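Local coordinates for protein putative dienelactone hydrolase (Klebsiella pneumoniae subsp. pneumoniae MGH 78578, PDB 3F67) that probably acts as a hydrolase on ester-type bonds, as an alpha/beta-hydrolase fold member of the dienelactone hydrolase family, at residues Val91-Val96 and Leu155-His160; Gly147-Glu152 and Lys159-Ile164; Glu16-Tyr21 and Leu67-Gly72; Gly43-Ile48 and Ala216-Ser221. One frame throughout, in Å; residues are numbered along the deposited sequence. Where two conformers were deposited one is given.

Contact 1 of 4, residues Val91-Val96 and Leu155-His160; sequences VPDAQV and LNSPKH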
loop_
_atom_site.group_PDB
_atom_site.type_symbol
_atom_site.label_atom_id
_atom_site.label_comp_id
_atom_site.label_asym_id
_atom_site.label_seq_id
_atom_site.Cartn_x
_atom_site.Cartn_y
_atom_site.Cartn_z
ATOM N N VAL A 91 -1.122 15.952 -3.528
ATOM C CA VAL A 91 -2.075 14.867 -3.736
ATOM C C VAL A 91 -2.828 14.683 -2.389
ATOM O O VAL A 91 -2.195 14.292 -1.394
ATOM C CB VAL A 91 -1.339 13.546 -4.082
ATOM C CG1 VAL A 91 -2.330 12.383 -4.211
ATOM C CG2 VAL A 91 -0.543 13.705 -5.406
ATOM N N PRO A 92 -4.124 15.043 -2.330
ATOM C CA PRO A 92 -4.797 15.031 -1.017
ATOM C C PRO A 92 -5.104 13.599 -0.574
ATOM O O PRO A 92 -5.547 12.782 -1.406
ATOM C CB PRO A 92 -6.123 15.781 -1.259
ATOM C CG PRO A 92 -5.903 16.547 -2.552
ATOM C CD PRO A 92 -4.980 15.632 -3.372
ATOM N N ASP A 93 -4.921 13.317 0.725
ATOM C CA ASP A 93 -5.260 11.972 1.225
ATOM C C ASP A 93 -6.709 11.570 0.879
ATOM O O ASP A 93 -6.979 10.406 0.504
ATOM C CB ASP A 93 -5.152 11.928 2.757
ATOM C CG ASP A 93 -3.719 12.073 3.277
ATOM O OD1 ASP A 93 -2.697 11.876 2.539
ATOM O OD2 ASP A 93 -3.645 12.322 4.493
ATOM N N ALA A 94 -7.645 12.524 1.020
ATOM C CA ALA A 94 -9.087 12.218 0.800
ATOM C C ALA A 94 -9.320 11.701 -0.624
ATOM O O ALA A 94 -10.101 10.764 -0.834
ATOM C CB ALA A 94 -9.941 13.428 1.052
ATOM N N GLN A 95 -8.639 12.329 -1.580
ATOM C CA GLN A 95 -8.678 11.921 -2.973
ATOM C C GLN A 95 -8.156 10.507 -3.144
ATOM O O GLN A 95 -8.752 9.697 -3.888
ATOM C CB GLN A 95 -7.845 12.903 -3.833
ATOM C CG GLN A 95 -7.813 12.549 -5.306
ATOM C CD GLN A 95 -6.751 13.347 -6.041
ATOM O OE1 GLN A 95 -7.022 14.439 -6.516
ATOM N NE2 GLN A 95 -5.530 12.836 -6.080
ATOM N N VAL A 96 -7.034 10.208 -2.486
ATOM C CA VAL A 96 -6.375 8.903 -2.602
ATOM C C VAL A 96 -7.332 7.825 -2.081
ATOM O O VAL A 96 -7.550 6.801 -2.737
ATOM C CB VAL A 96 -5.038 8.844 -1.815
ATOM C CG1 VAL A 96 -4.484 7.387 -1.820
ATOM C CG2 VAL A 96 -3.970 9.780 -2.424
ATOM N N LEU A 155 -3.211 20.535 5.254
ATOM C CA LEU A 155 -4.553 20.400 4.690
ATOM C C LEU A 155 -4.636 19.228 3.698
ATOM O O LEU A 155 -5.666 18.545 3.615
ATOM C CB LEU A 155 -4.998 21.697 4.027
ATOM C CG LEU A 155 -5.263 22.910 4.940
ATOM C CD1 LEU A 155 -5.814 24.035 4.085
ATOM C CD2 LEU A 155 -6.235 22.554 6.076
ATOM N N ASN A 156 -3.571 18.971 2.943
ATOM C CA ASN A 156 -3.637 17.787 2.093
ATOM C C ASN A 156 -3.630 16.465 2.854
ATOM O O ASN A 156 -4.330 15.499 2.494
ATOM C CB ASN A 156 -2.647 17.902 0.973
ATOM C CG ASN A 156 -3.167 18.802 -0.133
ATOM O OD1 ASN A 156 -4.375 19.084 -0.200
ATOM N ND2 ASN A 156 -2.282 19.248 -1.001
ATOM N N SER A 157 -2.901 16.475 3.963
ATOM C CA SER A 157 -2.636 15.282 4.773
ATOM C C SER A 157 -2.940 15.628 6.247
ATOM O O SER A 157 -2.026 15.871 7.045
ATOM C CB SER A 157 -1.209 14.751 4.572
ATOM O OG SER A 157 -1.041 14.267 3.259
ATOM N N PRO A 158 -4.223 15.698 6.597
ATOM C CA PRO A 158 -4.553 16.163 7.969
ATOM C C PRO A 158 -4.490 15.108 9.091
ATOM O O PRO A 158 -4.581 15.509 10.277
ATOM C CB PRO A 158 -5.997 16.623 7.833
ATOM C CG PRO A 158 -6.555 15.697 6.820
ATOM C CD PRO A 158 -5.440 15.521 5.786
ATOM N N LYS A 159 -4.435 13.811 8.755
ATOM C CA LYS A 159 -4.355 12.751 9.790
ATOM C C LYS A 159 -3.255 11.806 9.442
ATOM O O LYS A 159 -3.039 11.541 8.262
ATOM C CB LYS A 159 -5.653 11.960 9.928
ATOM C CG LYS A 159 -6.856 12.894 10.080
ATOM C CD LYS A 159 -7.738 12.492 11.195
ATOM C CE LYS A 159 -9.062 13.256 11.085
ATOM N NZ LYS A 159 -10.204 12.308 11.280
ATOM N N HIS A 160 -2.566 11.298 10.467
ATOM C CA HIS A 160 -1.537 10.262 10.278
ATOM C C HIS A 160 -1.984 8.975 10.949
ATOM O O HIS A 160 -3.005 8.970 11.653
ATOM C CB HIS A 160 -0.215 10.779 10.871
ATOM C CG HIS A 160 0.360 11.904 10.078
ATOM N ND1 HIS A 160 0.679 11.777 8.735
ATOM C CD2 HIS A 160 0.618 13.193 10.407
ATOM C CE1 HIS A 160 1.139 12.930 8.285
ATOM N NE2 HIS A 160 1.113 13.807 9.281
HETATM O O HOH W 1 -0.549 15.714 0.657
HETATM O O HOH W 2 -5.396 12.079 6.377
HETATM O O HOH W 3 -7.108 15.046 2.409
#

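Contact 2 of 4, residues Gly147-Glu152 and Lys159-Ile164; sequences GKLVGE and KHPVDI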
loop_
_atom_site.group_PDB
_atom_site.type_symbol
_atom_site.label_atom_id
_atom_site.label_comp_id
_atom_site.label_asym_id
_atom_site.label_seq_id
_atom_site.Cartn_x
_atom_site.Cartn_y
_atom_site.Cartn_z
ATOM N N GLY A 147 5.614 2.735 6.305
ATOM C CA GLY A 147 4.810 3.946 6.107
ATOM C C GLY A 147 4.965 4.872 7.319
ATOM O O GLY A 147 4.857 4.422 8.473
ATOM N N LYS A 148 5.188 6.162 7.063
ATOM C CA LYS A 148 5.269 7.173 8.126
ATOM C C LYS A 148 4.082 7.091 9.064
ATOM O O LYS A 148 2.938 7.027 8.595
ATOM C CB LYS A 148 5.262 8.578 7.509
ATOM C CG LYS A 148 5.052 9.655 8.541
ATOM C CD LYS A 148 4.428 10.939 7.941
ATOM C CE LYS A 148 5.024 11.200 6.597
ATOM N NZ LYS A 148 6.509 11.153 6.723
ATOM N N LEU A 149 4.343 7.123 10.379
ATOM C CA LEU A 149 3.298 6.933 11.404
ATOM C C LEU A 149 2.821 8.206 12.105
ATOM O O LEU A 149 1.659 8.301 12.538
ATOM C CB LEU A 149 3.856 5.990 12.479
ATOM C CG LEU A 149 4.164 4.579 11.898
ATOM C CD1 LEU A 149 4.947 3.802 12.974
ATOM C CD2 LEU A 149 2.878 3.761 11.525
ATOM N N VAL A 150 3.754 9.132 12.264
ATOM C CA VAL A 150 3.513 10.403 12.968
ATOM C C VAL A 150 4.105 11.482 12.098
ATOM O O VAL A 150 4.947 11.248 11.224
ATOM C CB VAL A 150 4.125 10.479 14.442
ATOM C CG1 VAL A 150 3.080 10.969 15.404
ATOM C CG2 VAL A 150 4.582 9.210 14.934
ATOM N N GLY A 151 3.584 12.680 12.232
ATOM C CA GLY A 151 4.002 13.719 11.320
ATOM C C GLY A 151 3.352 15.024 11.736
ATOM O O GLY A 151 2.433 15.066 12.562
ATOM N N GLU A 152 3.818 16.089 11.135
ATOM C CA GLU A 152 3.094 17.349 11.240
ATOM C C GLU A 152 1.967 17.226 10.221
ATOM O O GLU A 152 2.060 16.445 9.267
ATOM C CB GLU A 152 3.981 18.559 10.935
ATOM C CG GLU A 152 4.536 18.603 9.507
ATOM C CD GLU A 152 4.902 20.029 9.048
ATOM O OE1 GLU A 152 4.803 21.004 9.857
ATOM O OE2 GLU A 152 5.298 20.168 7.855
ATOM N N LYS A 159 -4.435 13.811 8.755
ATOM C CA LYS A 159 -4.355 12.751 9.790
ATOM C C LYS A 159 -3.255 11.806 9.442
ATOM O O LYS A 159 -3.039 11.541 8.262
ATOM C CB LYS A 159 -5.653 11.960 9.928
ATOM C CG LYS A 159 -6.856 12.894 10.080
ATOM C CD LYS A 159 -7.738 12.492 11.195
ATOM C CE LYS A 159 -9.062 13.256 11.085
ATOM N NZ LYS A 159 -10.204 12.308 11.280
ATOM N N HIS A 160 -2.566 11.298 10.467
ATOM C CA HIS A 160 -1.537 10.262 10.278
ATOM C C HIS A 160 -1.984 8.975 10.949
ATOM O O HIS A 160 -3.005 8.970 11.653
ATOM C CB HIS A 160 -0.215 10.779 10.871
ATOM C CG HIS A 160 0.360 11.904 10.078
ATOM N ND1 HIS A 160 0.679 11.777 8.735
ATOM C CD2 HIS A 160 0.618 13.193 10.407
ATOM C CE1 HIS A 160 1.139 12.930 8.285
ATOM N NE2 HIS A 160 1.113 13.807 9.281
ATOM N N PRO A 161 -1.284 7.864 10.689
ATOM C CA PRO A 161 -1.721 6.599 11.248
ATOM C C PRO A 161 -1.975 6.660 12.765
ATOM O O PRO A 161 -2.936 6.035 13.240
ATOM C CB PRO A 161 -0.599 5.613 10.829
ATOM C CG PRO A 161 -0.162 6.181 9.455
ATOM C CD PRO A 161 -0.195 7.694 9.686
ATOM N N VAL A 162 -1.164 7.420 13.512
ATOM C CA VAL A 162 -1.380 7.463 14.972
ATOM C C VAL A 162 -2.779 7.971 15.271
ATOM O O VAL A 162 -3.397 7.513 16.217
ATOM C CB VAL A 162 -0.344 8.310 15.738
ATOM C CG1 VAL A 162 1.009 7.575 15.833
ATOM C CG2 VAL A 162 -0.216 9.686 15.126
ATOM N N ASP A 163 -3.281 8.888 14.435
ATOM C CA ASP A 163 -4.624 9.536 14.668
ATOM C C ASP A 163 -5.824 8.637 14.369
ATOM O O ASP A 163 -6.939 8.862 14.877
ATOM C CB ASP A 163 -4.761 10.793 13.788
ATOM C CG ASP A 163 -3.717 11.802 14.069
ATOM O OD1 ASP A 163 -3.534 12.181 15.266
ATOM O OD2 ASP A 163 -3.034 12.226 13.124
ATOM N N ILE A 164 -5.610 7.639 13.500
ATOM C CA ILE A 164 -6.735 6.834 13.012
ATOM C C ILE A 164 -6.747 5.440 13.554
ATOM O O ILE A 164 -7.650 4.677 13.250
ATOM C CB ILE A 164 -6.843 6.845 11.457
ATOM C CG1 ILE A 164 -5.526 6.480 10.755
ATOM C CG2 ILE A 164 -7.213 8.240 11.025
ATOM C CD1 ILE A 164 -5.118 5.013 10.827
#

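Contact 3 of 4, residues Glu16-Tyr21 and Leu67-Gly72; sequences ENMPAY and LYFRQG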
loop_
_atom_site.group_PDB
_atom_site.type_symbol
_atom_site.label_atom_id
_atom_site.label_comp_id
_atom_site.label_asym_id
_atom_site.label_seq_id
_atom_site.Cartn_x
_atom_site.Cartn_y
_atom_site.Cartn_z
ATOM N N GLU A 16 -13.135 10.559 -13.767
ATOM C CA GLU A 16 -11.929 10.574 -14.594
ATOM C C GLU A 16 -11.342 9.184 -14.689
ATOM O O GLU A 16 -11.621 8.343 -13.835
ATOM C CB GLU A 16 -10.907 11.528 -13.999
ATOM C CG GLU A 16 -11.271 12.977 -14.174
ATOM C CD GLU A 16 -10.493 13.848 -13.238
ATOM O OE1 GLU A 16 -10.785 13.800 -12.027
ATOM O OE2 GLU A 16 -9.588 14.561 -13.712
ATOM N N ASN A 17 -10.528 8.940 -15.714
ATOM C CA ASN A 17 -10.005 7.610 -15.964
ATOM C C ASN A 17 -8.592 7.492 -15.428
ATOM O O ASN A 17 -7.643 8.067 -15.967
ATOM C CB ASN A 17 -10.028 7.311 -17.459
ATOM C CG ASN A 17 -11.428 7.330 -18.009
ATOM O OD1 ASN A 17 -12.271 6.537 -17.578
ATOM N ND2 ASN A 17 -11.696 8.253 -18.946
HETATM N N MSE A 18 -8.453 6.715 -14.369
HETATM C CA MSE A 18 -7.166 6.540 -13.699
HETATM C C MSE A 18 -6.444 5.315 -14.253
HETATM O O MSE A 18 -6.999 4.204 -14.230
HETATM C CB MSE A 18 -7.410 6.310 -12.205
HETATM C CG MSE A 18 -6.077 6.072 -11.428
HETATM SE SE MSE A 18 -6.474 6.201 -9.512
HETATM C CE MSE A 18 -7.803 4.778 -9.433
ATOM N N PRO A 19 -5.226 5.497 -14.787
ATOM C CA PRO A 19 -4.480 4.332 -15.276
ATOM C C PRO A 19 -4.186 3.386 -14.137
ATOM O O PRO A 19 -3.993 3.826 -12.996
ATOM C CB PRO A 19 -3.132 4.930 -15.755
ATOM C CG PRO A 19 -3.443 6.366 -15.976
ATOM C CD PRO A 19 -4.469 6.739 -14.952
ATOM N N ALA A 20 -4.130 2.103 -14.465
ATOM C CA ALA A 20 -3.744 1.087 -13.463
ATOM C C ALA A 20 -3.160 -0.113 -14.142
ATOM O O ALA A 20 -3.530 -0.437 -15.272
ATOM C CB ALA A 20 -4.932 0.670 -12.614
ATOM N N TYR A 21 -2.288 -0.801 -13.423
ATOM C CA TYR A 21 -1.732 -2.060 -13.923
ATOM C C TYR A 21 -2.412 -3.166 -13.127
ATOM O O TYR A 21 -2.695 -2.981 -11.940
ATOM C CB TYR A 21 -0.231 -2.075 -13.613
ATOM C CG TYR A 21 0.498 -3.321 -14.128
ATOM C CD1 TYR A 21 0.798 -3.462 -15.487
ATOM C CD2 TYR A 21 0.903 -4.311 -13.246
ATOM C CE1 TYR A 21 1.470 -4.621 -15.956
ATOM C CE2 TYR A 21 1.588 -5.431 -13.681
ATOM C CZ TYR A 21 1.862 -5.578 -15.040
ATOM O OH TYR A 21 2.532 -6.695 -15.481
ATOM N N LEU A 67 -1.982 6.684 -8.732
ATOM C CA LEU A 67 -2.751 7.616 -7.858
ATOM C C LEU A 67 -2.463 9.102 -8.091
ATOM O O LEU A 67 -3.300 9.955 -7.752
ATOM C CB LEU A 67 -2.540 7.249 -6.378
ATOM C CG LEU A 67 -3.158 5.875 -6.075
ATOM C CD1 LEU A 67 -2.609 5.265 -4.785
ATOM C CD2 LEU A 67 -4.662 6.050 -5.905
ATOM N N TYR A 68 -1.301 9.424 -8.669
ATOM C CA TYR A 68 -0.935 10.848 -8.822
ATOM C C TYR A 68 -1.452 11.449 -10.135
ATOM O O TYR A 68 -1.170 12.616 -10.408
ATOM C CB TYR A 68 0.600 11.040 -8.768
ATOM C CG TYR A 68 1.282 10.654 -7.442
ATOM C CD1 TYR A 68 0.527 10.350 -6.291
ATOM C CD2 TYR A 68 2.679 10.634 -7.360
ATOM C CE1 TYR A 68 1.179 10.017 -5.058
ATOM C CE2 TYR A 68 3.348 10.304 -6.161
ATOM C CZ TYR A 68 2.595 10.005 -5.027
ATOM O OH TYR A 68 3.250 9.663 -3.871
ATOM N N PHE A 69 -2.213 10.682 -10.936
ATOM C CA PHE A 69 -2.435 11.052 -12.371
ATOM C C PHE A 69 -3.003 12.458 -12.621
ATOM O O PHE A 69 -2.687 13.090 -13.637
ATOM C CB PHE A 69 -3.250 9.965 -13.136
ATOM C CG PHE A 69 -4.736 9.994 -12.853
ATOM C CD1 PHE A 69 -5.629 10.469 -13.815
ATOM C CD2 PHE A 69 -5.242 9.577 -11.618
ATOM C CE1 PHE A 69 -7.034 10.507 -13.538
ATOM C CE2 PHE A 69 -6.601 9.604 -11.336
ATOM C CZ PHE A 69 -7.508 10.073 -12.295
ATOM N N ARG A 70 -3.813 12.960 -11.697
ATOM C CA ARG A 70 -4.451 14.273 -11.878
ATOM C C ARG A 70 -3.475 15.401 -11.602
ATOM O O ARG A 70 -3.633 16.496 -12.142
ATOM C CB ARG A 70 -5.608 14.459 -10.905
ATOM C CG ARG A 70 -6.763 13.457 -11.108
ATOM C CD ARG A 70 -7.887 13.782 -10.126
ATOM N NE ARG A 70 -8.916 12.720 -10.103
ATOM C CZ ARG A 70 -8.777 11.614 -9.355
ATOM N NH1 ARG A 70 -7.664 11.432 -8.666
ATOM N NH2 ARG A 70 -9.715 10.691 -9.313
ATOM N N GLN A 71 -2.522 15.152 -10.707
ATOM C CA GLN A 71 -1.590 16.184 -10.230
ATOM C C GLN A 71 -0.312 16.215 -11.072
ATOM O O GLN A 71 0.242 17.268 -11.277
ATOM C CB GLN A 71 -1.242 15.967 -8.738
ATOM C CG GLN A 71 -2.338 16.429 -7.712
ATOM C CD GLN A 71 -3.555 15.493 -7.636
ATOM O OE1 GLN A 71 -3.419 14.275 -7.710
ATOM N NE2 GLN A 71 -4.763 16.083 -7.530
ATOM N N GLY A 72 0.167 15.068 -11.541
ATOM C CA GLY A 72 1.391 15.076 -12.359
ATOM C C GLY A 72 2.037 13.721 -12.488
ATOM O O GLY A 72 1.502 12.719 -12.023
#

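Contact 4 of 4, residues Gly43-Ile48 and Ala216-Ser221; sequences GVHEHI and ADYRAS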
loop_
_atom_site.group_PDB
_atom_site.type_symbol
_atom_site.label_atom_id
_atom_site.label_comp_id
_atom_site.label_asym_id
_atom_site.label_seq_id
_atom_site.Cartn_x
_atom_site.Cartn_y
_atom_site.Cartn_z
ATOM N N GLY A 43 5.423 6.361 -8.298
ATOM C CA GLY A 43 4.296 5.968 -9.157
ATOM C C GLY A 43 4.328 4.491 -9.483
ATOM O O GLY A 43 4.974 3.687 -8.777
ATOM N N VAL A 44 3.602 4.104 -10.532
ATOM C CA VAL A 44 3.503 2.635 -10.832
ATOM C C VAL A 44 4.733 2.263 -11.671
ATOM O O VAL A 44 4.690 2.085 -12.903
ATOM C CB VAL A 44 2.142 2.261 -11.472
ATOM C CG1 VAL A 44 2.042 0.708 -11.656
ATOM C CG2 VAL A 44 1.041 2.659 -10.539
ATOM N N HIS A 45 5.857 2.234 -10.963
ATOM C CA HIS A 45 7.221 1.988 -11.515
ATOM C C HIS A 45 7.258 0.518 -11.948
ATOM O O HIS A 45 6.428 -0.278 -11.515
ATOM C CB HIS A 45 8.152 2.230 -10.321
ATOM C CG HIS A 45 9.626 2.162 -10.627
ATOM N ND1 HIS A 45 10.325 0.971 -10.612
ATOM C CD2 HIS A 45 10.522 3.130 -10.913
ATOM C CE1 HIS A 45 11.601 1.209 -10.877
ATOM N NE2 HIS A 45 11.745 2.515 -11.081
ATOM N N GLU A 46 8.238 0.143 -12.786
ATOM C CA GLU A 46 8.446 -1.279 -13.104
ATOM C C GLU A 46 8.469 -2.184 -11.871
ATOM O O GLU A 46 7.991 -3.329 -11.909
ATOM C CB GLU A 46 9.776 -1.422 -13.855
ATOM C CG GLU A 46 10.151 -2.860 -14.128
ATOM C CD GLU A 46 9.105 -3.618 -14.994
ATOM O OE1 GLU A 46 8.298 -2.984 -15.732
ATOM O OE2 GLU A 46 9.100 -4.862 -14.921
ATOM N N HIS A 47 9.074 -1.694 -10.790
ATOM C CA HIS A 47 9.179 -2.498 -9.547
ATOM C C HIS A 47 7.743 -2.795 -9.029
ATOM O O HIS A 47 7.471 -3.908 -8.601
ATOM C CB HIS A 47 9.966 -1.739 -8.489
ATOM C CG HIS A 47 9.937 -2.384 -7.133
ATOM N ND1 HIS A 47 10.371 -3.676 -6.920
ATOM C CD2 HIS A 47 9.514 -1.927 -5.928
ATOM C CE1 HIS A 47 10.221 -3.987 -5.647
ATOM N NE2 HIS A 47 9.714 -2.943 -5.019
ATOM N N ILE A 48 6.857 -1.799 -9.063
ATOM C CA ILE A 48 5.484 -2.017 -8.553
ATOM C C ILE A 48 4.746 -3.035 -9.453
ATOM O O ILE A 48 3.991 -3.913 -8.956
ATOM C CB ILE A 48 4.700 -0.673 -8.433
ATOM C CG1 ILE A 48 5.448 0.302 -7.483
ATOM C CG2 ILE A 48 3.238 -0.924 -8.001
ATOM C CD1 ILE A 48 5.594 -0.228 -6.018
ATOM N N ALA A 216 12.814 -2.981 -1.818
ATOM C CA ALA A 216 12.993 -2.447 -3.192
ATOM C C ALA A 216 14.218 -3.088 -3.830
ATOM O O ALA A 216 15.363 -2.580 -3.722
ATOM C CB ALA A 216 13.112 -0.920 -3.174
ATOM N N ASP A 217 13.989 -4.223 -4.475
ATOM C CA ASP A 217 15.081 -5.099 -4.900
ATOM C C ASP A 217 15.968 -4.460 -5.961
ATOM O O ASP A 217 17.072 -4.941 -6.194
ATOM C CB ASP A 217 14.520 -6.467 -5.363
ATOM C CG ASP A 217 13.373 -6.319 -6.335
ATOM O OD1 ASP A 217 13.644 -6.008 -7.509
ATOM O OD2 ASP A 217 12.189 -6.494 -5.927
ATOM N N TYR A 218 15.494 -3.376 -6.588
ATOM C CA TYR A 218 16.294 -2.690 -7.614
ATOM C C TYR A 218 17.175 -1.558 -7.034
ATOM O O TYR A 218 17.939 -0.899 -7.778
ATOM C CB TYR A 218 15.375 -2.170 -8.735
ATOM C CG TYR A 218 14.555 -0.967 -8.354
ATOM C CD1 TYR A 218 14.982 0.343 -8.686
ATOM C CD2 TYR A 218 13.359 -1.115 -7.642
ATOM C CE1 TYR A 218 14.207 1.465 -8.314
ATOM C CE2 TYR A 218 12.585 -0.022 -7.291
ATOM C CZ TYR A 218 13.004 1.267 -7.640
ATOM O OH TYR A 218 12.255 2.356 -7.301
ATOM N N ARG A 219 17.077 -1.312 -5.730
ATOM C CA ARG A 219 17.721 -0.142 -5.108
ATOM C C ARG A 219 18.709 -0.627 -4.077
ATOM O O ARG A 219 18.597 -1.754 -3.580
ATOM C CB ARG A 219 16.721 0.790 -4.396
ATOM C CG ARG A 219 15.567 1.290 -5.207
ATOM C CD ARG A 219 15.184 2.740 -4.910
ATOM N NE ARG A 219 14.416 3.009 -3.666
ATOM C CZ ARG A 219 13.096 2.829 -3.487
ATOM N NH1 ARG A 219 12.564 3.141 -2.312
ATOM N NH2 ARG A 219 12.282 2.316 -4.429
ATOM N N ALA A 220 19.648 0.243 -3.702
ATOM C CA ALA A 220 20.683 -0.115 -2.730
ATOM C C ALA A 220 20.159 -0.374 -1.317
ATOM O O ALA A 220 20.848 -1.024 -0.536
ATOM C CB ALA A 220 21.772 0.939 -2.695
ATOM N N SER A 221 18.969 0.143 -0.991
ATOM C CA SER A 221 18.319 -0.084 0.303
ATOM C C SER A 221 17.772 -1.521 0.504
ATOM O O SER A 221 17.384 -1.888 1.617
ATOM C CB SER A 221 17.137 0.889 0.443
ATOM O OG SER A 221 16.205 0.680 -0.601
HETATM O O HOH W 4 11.506 -5.379 -9.017
#

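Contact 1 of 4, residues Val91-Val96 and Leu155-His160
Two direct hydrogen bonds join the start of helix 93-108 to the loop 155-160. The backbone bond is nearly straight: Asp93 N gives its hydrogen to Asn156 O at 2.9 Å with an angle of 165° at the hydrogen, reaching the oxygen from above the carbonyl plane. The side-chain bond runs from Ser157 OG to Asp93 OD1, 3.0 Å, and meets the carboxylate from above its plane. Asp93 (chi1 -68°) and Ser157 (chi1 -66°) both set the group beyond CB beside the backbone N.

Pro92 holds the N-cap position of this helix, one of those flanking the central sheet of the alpha/beta-hydrolase fold. A proline side chain offers no acceptor to the helix start; here Asn156 O takes Asp93 N directly and Ala94 N through water 3.

Two further waters bridge the segments. Water 1 donates to Val91 O and Ser157 OG; water 2 donates to Asp93 OD2, at 2.6 Å, and to Lys159 O.

The charged contact lies just outside: Asp93 OD2 forms a salt bridge with Arg127 of helix 124-133, so the carboxylate is gripped at both oxygens.

Van der Waals contact is slight. Pro92 and Asn156 lie side by side, the proline ring touching the amide oxygen (Pro92 CG to Asn156 OD1 3.8 Å), while Asn156 ND2 bonds back to Ser89 O. A CA-H...O contact from Pro92 CA to Asn156 O, 3.6 Å, adds a third approach to that carbonyl.

Contact 2 of 4, residues Gly147-Glu152 and Lys159-Ile164
Asp163 OD2 is gripped twice: His160 N donates to it at 2.9 Å, through its anti lone pair, and Lys153 NZ adds a salt bridge. Each ring nitrogen of His160 has one hydrogen bond. His160 NE2 donates to Glu152 O at 2.8 Å with an angle of 174°; the acceptor lies in the ring plane, although the donor stands above the carbonyl plane of Glu152. ND1 is joined to Arg127 of helix 124-133. With CG beside the backbone N (chi1 -69°), the ring is set against the chain 150-152: Val150 C lies over one face, and Lys148 CD approaches His160 CE1 obliquely at 3.9 Å.

A further polar link is backbone to backbone, Val162 N to Leu149 O at 3.1 Å, in the carbonyl plane. Around it Val150 CG1 meets Val162 CG2 at 3.5 Å, the two side chains crossing at about a right angle, and Leu149 CD2 rests on Pro161 CB. Together these contacts fold the loop after strand 141-145 back onto the short helix 161-164. Lys148 O, buried against Pro161 CG, has no polar partner in the model. Since NE2 donates and ND1 pairs with an arginine donor, His160 is probably neutral, with its proton on NE2.

Contact 3 of 4, residues Glu16-Tyr21 and Leu67-Gly72
Phe69 makes the dense half of the contact. Its ring, held by chi1 78° with CG between the backbone N and the carbonyl carbon, lies across strand 16-25: Met18 CA sits over the ring centre at 3.8 Å from the Phe69 centroid, a CH-pi contact. Met18 CB comes to 3.5 Å from Phe69 CE2 over the same face, while Glu16 CB stands at the ring edge. Selenium of Met18, a selenomethionine, makes an oblique Met-aromatic contact with the ring and touches Leu67 CD2 at 4.0 Å. Arg70 CG lies on the opposite face, and Phe69 CZ is 3.5 Å above the guanidinium plane of Arg70, over its centre.

The loop 67-72 follows strand 61-65, the neighbour of strand 16-25 in the central sheet of the alpha/beta-hydrolase fold; Pro19 and Glu66 share a backbone hydrogen bond.

Toward solvent the contact thins. Exposed Pro19 borders the base of the ring, its CD 3.9 Å from Phe69 CG. Apart from it, partly exposed Glu16 is held by a salt bridge: Arg70 NE donates to Glu16 OE1 at 2.9 Å, in the guanidinium plane, the carboxylate turned 59° from that plane. Arg70 NH2 makes a second salt bridge, to Asp99 of helix 93-108.

Contact 4 of 4, residues Gly43-Ile48 and Ala216-Ser221
Tyr218 lies against both histidines of the segment 43-48. With His45 it forms an offset stack, centroids 4.5 Å apart and planes at 19°, in which the side chains come tip to tip and His45 CE1 lies 3.5 Å from Tyr218 CZ. His47 meets it obliquely: His47 CB is 3.4 Å from Tyr218 CE2, the ring planes inclined at 50°. Beyond this aromatic cluster, His47 CE1 is 3.2 Å from Asp217 OD2, which lies at the ring edge. Water 4 links His47 ND1 to Asp217 OD1.

The next shell fixes these rings. His45 is the N-cap of helix 46-57; its ND1 accepts from His47 N at 2.9 Å and 172°, which locks the imidazole while its face serves the stack. A type I beta turn from Ala216 to Arg219 presents Tyr218. Arg219 CG lies on the tyrosine face opposite His45, and Arg219 NH2 donates to Tyr218 OH at 2.9 Å and also forms a salt bridge with Glu40. The contact thus joins a helix start to the loop before helix 224-238. Because His45 ND1 is an acceptor, that ring is probably neutral; for His47, Asp217 would favour a charge, the helix start and Arg219 would oppose it, and its protonation stays undecided.

How the contacts relate
Contact 3 closes before contact 1 opens, and contact 4, linking residues 168 apart, encloses contacts 1 and 2 along the chain while crossing contact 3. Contacts 1 and 2 share Lys159 and His160, their centres about 11 Å apart; Arg127 of helix 124-133 pairs with Asp93 and with His160. Contacts 1 and 3, centres about 16 Å apart, touch where Val91 packs on Tyr68 and Gln95 meets Gln71; helix 93-108, which begins in contact 1, also packs on contact 3. The centre of contact 4 lies about 24 Å from those of contacts 1 and 2, and it meets contact 3 through Tyr21 and Val44. All four tie loops, helix starts and one strand of the alpha/beta-hydrolase sheet together.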